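Long-range contacts in ATP-dependent Clp endopeptidase (Clostridium difficile, PDB 3FES), which probably serves as the amino-terminal domain of a ClpC-type ATP-dependent unfoldase, which hands substrate proteins to a partner peptidase: residues K87-L92 against E108-A113; K13-L18 against L38-E43. All coordinates share one frame; numbering follows the deposited sequence.

Interaction 1: residues K87-L92 against E108-A113; sequences KQILEL and EHILLA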
loop_
_atom_site.group_PDB
_atom_site.type_symbol
_atom_site.label_atom_id
_atom_site.label_comp_id
_atom_site.label_asym_id
_atom_site.label_seq_id
_atom_site.Cartn_x
_atom_site.Cartn_y
_atom_site.Cartn_z
ATOM N N LYS A 87 5.322 8.502 -4.113
ATOM C CA LYS A 87 4.636 9.716 -4.576
ATOM C C LYS A 87 3.829 9.504 -5.860
ATOM O O LYS A 87 2.712 10.010 -5.974
ATOM C CB LYS A 87 5.615 10.889 -4.736
ATOM C CG LYS A 87 6.106 11.404 -3.350
ATOM C CD LYS A 87 6.912 12.700 -3.461
ATOM C CE LYS A 87 6.026 13.873 -3.866
ATOM N NZ LYS A 87 5.358 14.449 -2.671
ATOM N N GLN A 88 4.395 8.746 -6.806
ATOM C CA GLN A 88 3.706 8.410 -8.036
ATOM C C GLN A 88 2.468 7.545 -7.774
ATOM O O GLN A 88 1.420 7.755 -8.384
ATOM C CB GLN A 88 4.668 7.675 -8.991
ATOM C CG GLN A 88 5.732 8.585 -9.591
ATOM C CD GLN A 88 5.289 9.264 -10.893
ATOM O OE1 GLN A 88 5.291 10.506 -11.004
ATOM N NE2 GLN A 88 4.924 8.454 -11.894
ATOM N N ILE A 89 2.603 6.580 -6.880
ATOM C CA ILE A 89 1.462 5.732 -6.464
ATOM C C ILE A 89 0.336 6.575 -5.889
ATOM O O ILE A 89 -0.853 6.401 -6.259
ATOM C CB ILE A 89 1.908 4.662 -5.449
ATOM C CG1 ILE A 89 2.689 3.565 -6.188
ATOM C CG2 ILE A 89 0.658 4.068 -4.659
ATOM C CD1 ILE A 89 3.557 2.683 -5.270
ATOM N N LEU A 90 0.690 7.514 -4.998
ATOM C CA LEU A 90 -0.371 8.343 -4.426
ATOM C C LEU A 90 -1.035 9.249 -5.459
ATOM O O LEU A 90 -2.234 9.450 -5.415
ATOM C CB LEU A 90 0.122 9.144 -3.228
ATOM C CG LEU A 90 0.563 8.253 -2.059
ATOM C CD1 LEU A 90 1.056 9.188 -0.943
ATOM C CD2 LEU A 90 -0.537 7.291 -1.512
ATOM N N GLU A 91 -0.242 9.849 -6.339
ATOM C CA GLU A 91 -0.786 10.614 -7.460
ATOM C C GLU A 91 -1.687 9.749 -8.337
ATOM O O GLU A 91 -2.798 10.171 -8.696
ATOM C CB GLU A 91 0.372 11.224 -8.250
ATOM C CG GLU A 91 0.020 12.034 -9.441
ATOM C CD GLU A 91 1.304 12.551 -10.113
ATOM O OE1 GLU A 91 2.109 11.734 -10.609
ATOM O OE2 GLU A 91 1.505 13.770 -10.129
ATOM N N LEU A 92 -1.243 8.542 -8.661
ATOM C CA LEU A 92 -2.084 7.624 -9.418
ATOM C C LEU A 92 -3.409 7.224 -8.721
ATOM O O LEU A 92 -4.447 7.076 -9.374
ATOM C CB LEU A 92 -1.278 6.372 -9.717
ATOM C CG LEU A 92 -1.728 5.392 -10.811
ATOM C CD1 LEU A 92 -1.963 6.090 -12.156
ATOM C CD2 LEU A 92 -0.637 4.334 -10.948
ATOM N N GLU A 108 -8.753 1.325 -1.564
ATOM C CA GLU A 108 -8.874 0.547 -2.822
ATOM C C GLU A 108 -8.136 1.242 -3.981
ATOM O O GLU A 108 -7.510 0.587 -4.854
ATOM C CB GLU A 108 -10.368 0.257 -3.155
ATOM C CG GLU A 108 -11.250 1.491 -3.440
ATOM C CD GLU A 108 -11.854 2.090 -2.191
ATOM O OE1 GLU A 108 -12.895 2.782 -2.336
ATOM O OE2 GLU A 108 -11.336 1.847 -1.075
ATOM N N HIS A 109 -8.211 2.566 -4.000
ATOM C CA HIS A 109 -7.516 3.353 -5.034
ATOM C C HIS A 109 -6.003 3.297 -4.897
ATOM O O HIS A 109 -5.307 3.202 -5.901
ATOM C CB HIS A 109 -8.028 4.796 -5.127
ATOM C CG HIS A 109 -9.521 4.898 -5.237
ATOM N ND1 HIS A 109 -10.218 4.607 -6.399
ATOM C CD2 HIS A 109 -10.453 5.183 -4.299
ATOM C CE1 HIS A 109 -11.514 4.755 -6.177
ATOM N NE2 HIS A 109 -11.681 5.122 -4.918
ATOM N N ILE A 110 -5.512 3.299 -3.663
ATOM C CA ILE A 110 -4.074 3.170 -3.411
ATOM C C ILE A 110 -3.601 1.782 -3.838
ATOM O O ILE A 110 -2.601 1.668 -4.502
ATOM C CB ILE A 110 -3.722 3.482 -1.961
ATOM C CG1 ILE A 110 -4.203 4.914 -1.640
ATOM C CG2 ILE A 110 -2.170 3.316 -1.715
ATOM C CD1 ILE A 110 -3.966 5.337 -0.140
ATOM N N LEU A 111 -4.347 0.740 -3.497
ATOM C CA LEU A 111 -3.919 -0.608 -3.907
ATOM C C LEU A 111 -4.001 -0.762 -5.443
ATOM O O LEU A 111 -3.118 -1.360 -6.065
ATOM C CB LEU A 111 -4.755 -1.690 -3.153
ATOM C CG LEU A 111 -4.314 -3.147 -3.454
ATOM C CD1 LEU A 111 -2.831 -3.382 -3.153
ATOM C CD2 LEU A 111 -5.229 -4.143 -2.638
ATOM N N LEU A 112 -5.039 -0.203 -6.065
ATOM C CA LEU A 112 -5.127 -0.192 -7.543
ATOM C C LEU A 112 -3.853 0.421 -8.173
ATOM O O LEU A 112 -3.303 -0.045 -9.190
ATOM C CB LEU A 112 -6.299 0.682 -7.955
ATOM C CG LEU A 112 -7.131 0.436 -9.200
ATOM C CD1 LEU A 112 -7.302 -1.048 -9.506
ATOM C CD2 LEU A 112 -8.488 1.067 -8.855
ATOM N N ALA A 113 -3.438 1.522 -7.566
ATOM C CA ALA A 113 -2.274 2.276 -8.041
ATOM C C ALA A 113 -0.967 1.516 -7.847
ATOM O O ALA A 113 -0.098 1.550 -8.739
ATOM C CB ALA A 113 -2.229 3.629 -7.260
#
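Ala113 meets the helix of 87-92 with its methyl group directed toward the backbone: CB of Ala113 lies 3.3 Å from the carbonyl oxygen of Ile89, the tightest spot of the contact. Two further groups close in on that methyl. CG2 of Ile89 stands 3.9 Å from CB of Ala113, and CB of Leu92 approaches the same atom at 3.8 Å. Leu92 has CG anti to its backbone N (chi1 -163°), and beyond it CD2 reaches the carbonyl oxygen of Ala113 at 3.6 Å. The small side chain is consistent with the close approach here, where the CA atoms of Ile89 and Ala113 are 5.3 Å apart.

Packing relaxes around Ile110. Its CG2 is 4.2 Å from CG2 of Ile89, and its CD1 touches CD2 of Leu90 at the same separation, the two side chains slanting across each other. Leu90 starts out pointing away from the partner helix, and only its tip turns back to make this touch. Leu90 and Leu92 both remain partly exposed, whereas Ile89, Ile110 and Ala113 are buried. Beyond the pair, Ser93 extends the contact against Ile110 and Ala113, while Ile36 and Leu40 of helix 33-43 pack on Ile110.

The segment axes approach to 8.2 Å with 125° between their chain directions, so the two segments run obliquely antiparallel. Apolar side chains, one of them set against the opposite helix's backbone, join helices 84-99 and 107-117 within the mainly helical bundle of the Clp amino-terminal domain.

Interaction 2: residues K13-L18 against L38-E43; sequences KKAIDL and LGLLRE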
loop_
_atom_site.group_PDB
_atom_site.type_symbol
_atom_site.label_atom_id
_atom_site.label_comp_id
_atom_site.label_asym_id
_atom_site.label_seq_id
_atom_site.Cartn_x
_atom_site.Cartn_y
_atom_site.Cartn_z
ATOM N N LYS A 13 -5.846 7.755 4.848
ATOM C CA LYS A 13 -4.896 8.530 5.602
ATOM C C LYS A 13 -4.265 7.633 6.678
ATOM O O LYS A 13 -3.061 7.697 6.894
ATOM C CB LYS A 13 -5.579 9.713 6.303
ATOM C CG LYS A 13 -5.823 10.886 5.409
ATOM C CD LYS A 13 -6.699 11.918 6.159
ATOM C CE LYS A 13 -7.194 12.910 5.156
ATOM N NZ LYS A 13 -8.331 13.607 5.673
ATOM N N LYS A 14 -5.073 6.811 7.343
ATOM C CA LYS A 14 -4.562 5.921 8.391
ATOM C C LYS A 14 -3.570 4.930 7.822
ATOM O O LYS A 14 -2.514 4.669 8.425
ATOM C CB LYS A 14 -5.685 5.162 9.088
ATOM C CG LYS A 14 -5.198 4.221 10.219
ATOM C CD LYS A 14 -4.629 5.012 11.378
ATOM C CE LYS A 14 -4.520 4.173 12.654
ATOM N NZ LYS A 14 -3.927 5.034 13.769
ATOM N N ALA A 15 -3.905 4.380 6.668
ATOM C CA ALA A 15 -3.002 3.435 6.010
ATOM C C ALA A 15 -1.640 4.051 5.696
ATOM O O ALA A 15 -0.600 3.407 5.914
ATOM C CB ALA A 15 -3.651 2.835 4.738
ATOM N N ILE A 16 -1.647 5.270 5.147
ATOM C CA ILE A 16 -0.399 6.011 4.882
ATOM C C ILE A 16 0.392 6.291 6.187
ATOM O O ILE A 16 1.596 6.075 6.237
ATOM C CB ILE A 16 -0.676 7.319 4.091
ATOM C CG1 ILE A 16 -1.321 6.980 2.711
ATOM C CG2 ILE A 16 0.610 8.180 3.994
ATOM C CD1 ILE A 16 -1.994 8.200 1.963
ATOM N N ASP A 17 -0.285 6.729 7.255
ATOM C CA ASP A 17 0.388 6.893 8.557
ATOM C C ASP A 17 1.029 5.579 9.007
ATOM O O ASP A 17 2.146 5.563 9.533
ATOM C CB ASP A 17 -0.604 7.333 9.671
ATOM C CG ASP A 17 -1.234 8.694 9.412
ATOM O OD1 ASP A 17 -0.668 9.493 8.618
ATOM O OD2 ASP A 17 -2.303 8.958 10.032
ATOM N N LEU A 18 0.324 4.469 8.796
ATOM C CA LEU A 18 0.857 3.163 9.202
ATOM C C LEU A 18 2.062 2.761 8.353
ATOM O O LEU A 18 2.965 2.057 8.840
ATOM C CB LEU A 18 -0.226 2.062 9.187
ATOM C CG LEU A 18 -1.271 2.174 10.318
ATOM C CD1 LEU A 18 -2.484 1.331 9.952
ATOM C CD2 LEU A 18 -0.705 1.707 11.652
ATOM N N LEU A 38 2.098 -2.631 3.298
ATOM C CA LEU A 38 1.996 -3.092 4.677
ATOM C C LEU A 38 1.069 -2.167 5.464
ATOM O O LEU A 38 0.264 -2.628 6.287
ATOM C CB LEU A 38 3.379 -3.121 5.341
ATOM C CG LEU A 38 3.472 -3.533 6.820
ATOM C CD1 LEU A 38 2.762 -4.875 7.115
ATOM C CD2 LEU A 38 4.930 -3.553 7.232
ATOM N N GLY A 39 1.162 -0.870 5.179
ATOM C CA GLY A 39 0.244 0.099 5.816
ATOM C C GLY A 39 -1.234 -0.194 5.506
ATOM O O GLY A 39 -2.110 -0.069 6.393
ATOM N N LEU A 40 -1.523 -0.524 4.244
ATOM C CA LEU A 40 -2.874 -0.901 3.806
ATOM C C LEU A 40 -3.378 -2.138 4.552
ATOM O O LEU A 40 -4.540 -2.174 4.955
ATOM C CB LEU A 40 -2.956 -1.125 2.282
ATOM C CG LEU A 40 -2.697 0.131 1.388
ATOM C CD1 LEU A 40 -2.406 -0.336 -0.063
ATOM C CD2 LEU A 40 -3.932 1.082 1.491
ATOM N N LEU A 41 -2.506 -3.136 4.714
ATOM C CA LEU A 41 -2.884 -4.352 5.451
ATOM C C LEU A 41 -3.150 -4.042 6.920
ATOM O O LEU A 41 -4.189 -4.442 7.484
ATOM C CB LEU A 41 -1.817 -5.446 5.305
ATOM C CG LEU A 41 -2.269 -6.816 5.876
ATOM C CD1 LEU A 41 -3.715 -7.210 5.514
ATOM C CD2 LEU A 41 -1.355 -7.884 5.388
ATOM N N ARG A 42 -2.226 -3.322 7.531
ATOM C CA ARG A 42 -2.333 -2.990 8.947
ATOM C C ARG A 42 -3.572 -2.147 9.252
ATOM O O ARG A 42 -4.090 -2.187 10.375
ATOM C CB ARG A 42 -1.063 -2.276 9.411
ATOM C CG ARG A 42 0.142 -3.200 9.552
ATOM C CD ARG A 42 1.368 -2.439 10.052
ATOM N NE ARG A 42 1.150 -2.012 11.433
ATOM C CZ ARG A 42 1.666 -0.923 11.984
ATOM N NH1 ARG A 42 2.466 -0.100 11.274
ATOM N NH2 ARG A 42 1.371 -0.662 13.263
ATOM N N GLU A 43 -4.047 -1.385 8.262
ATOM C CA GLU A 43 -5.208 -0.516 8.472
ATOM C C GLU A 43 -6.475 -1.338 8.785
ATOM O O GLU A 43 -7.369 -0.849 9.475
ATOM C CB GLU A 43 -5.383 0.501 7.338
ATOM C CG GLU A 43 -6.561 1.485 7.542
ATOM C CD GLU A 43 -7.919 0.909 7.131
ATOM O OE1 GLU A 43 -7.966 0.081 6.193
ATOM O OE2 GLU A 43 -8.947 1.305 7.732
#
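Leu18 has 100 Å² buried here, more than any other residue of the pair, and its two methyls divide the work. CD1 settles against the backbone of the partner helix, 3.6 Å from N of Glu43. CD2 lies over one face of the Arg42 guanidinium, in one of its two modelled conformers, 3.4 Å above its plane and displaced toward the rim, with NH2 of Arg42 at 3.5 Å.

Ala15, about one helical turn before Leu18, has 64 Å² buried. Its CB meets CD2 of Leu40 at 3.7 Å and CB of Glu43 at 3.9 Å, while its carbonyl oxygen receives a CA-H...O contact from Gly39 at 3.4 Å from CA (133° at the hydrogen). With no side chain on Gly39, the segment axes close to 7.3 Å.

Arg42 contributes 52 Å². The chain is extended to CD and bends at chi3 (68°), turning NE aside; CZ beyond it lies under CD2 of Leu18. Outside the two segments, NH2 forms a salt bridge to Glu21 and NH1 a hydrogen bond to Ser22, both on helix 10-25; OE1 of Glu43 is hydrogen-bonded to N of Gly46.

Chemically, then, the close approach rests on glycine, alanine and leucine, while the polar ends of Arg42 and Glu43 bond to residues outside the segments. In that conformer, the ties of Arg42 to Glu21 and Ser22 probably help fix the guanidinium plane under the Leu18 methyl.

How the interactions relate
The two contacts touch through apolar side chains, their centres 13 Å apart. Ile16, on the side of helix 10-25 turned from interaction 2, supplies a bridge: its CD1 lies 3.9 Å from CD2 of Leu90 in interaction 1. A second bridge joins the other helices, where CD1 of Leu40 is 4.0 Å from CG2 of Ile110. The segments of interaction 2 both precede those of interaction 1 in the chain, so the two lie in series and meet through side chains. A bound magnesium ion lies about 6 Å from the side chain of Glu43 and about 8 Å from that of Ile110, neither at direct-coordination distance.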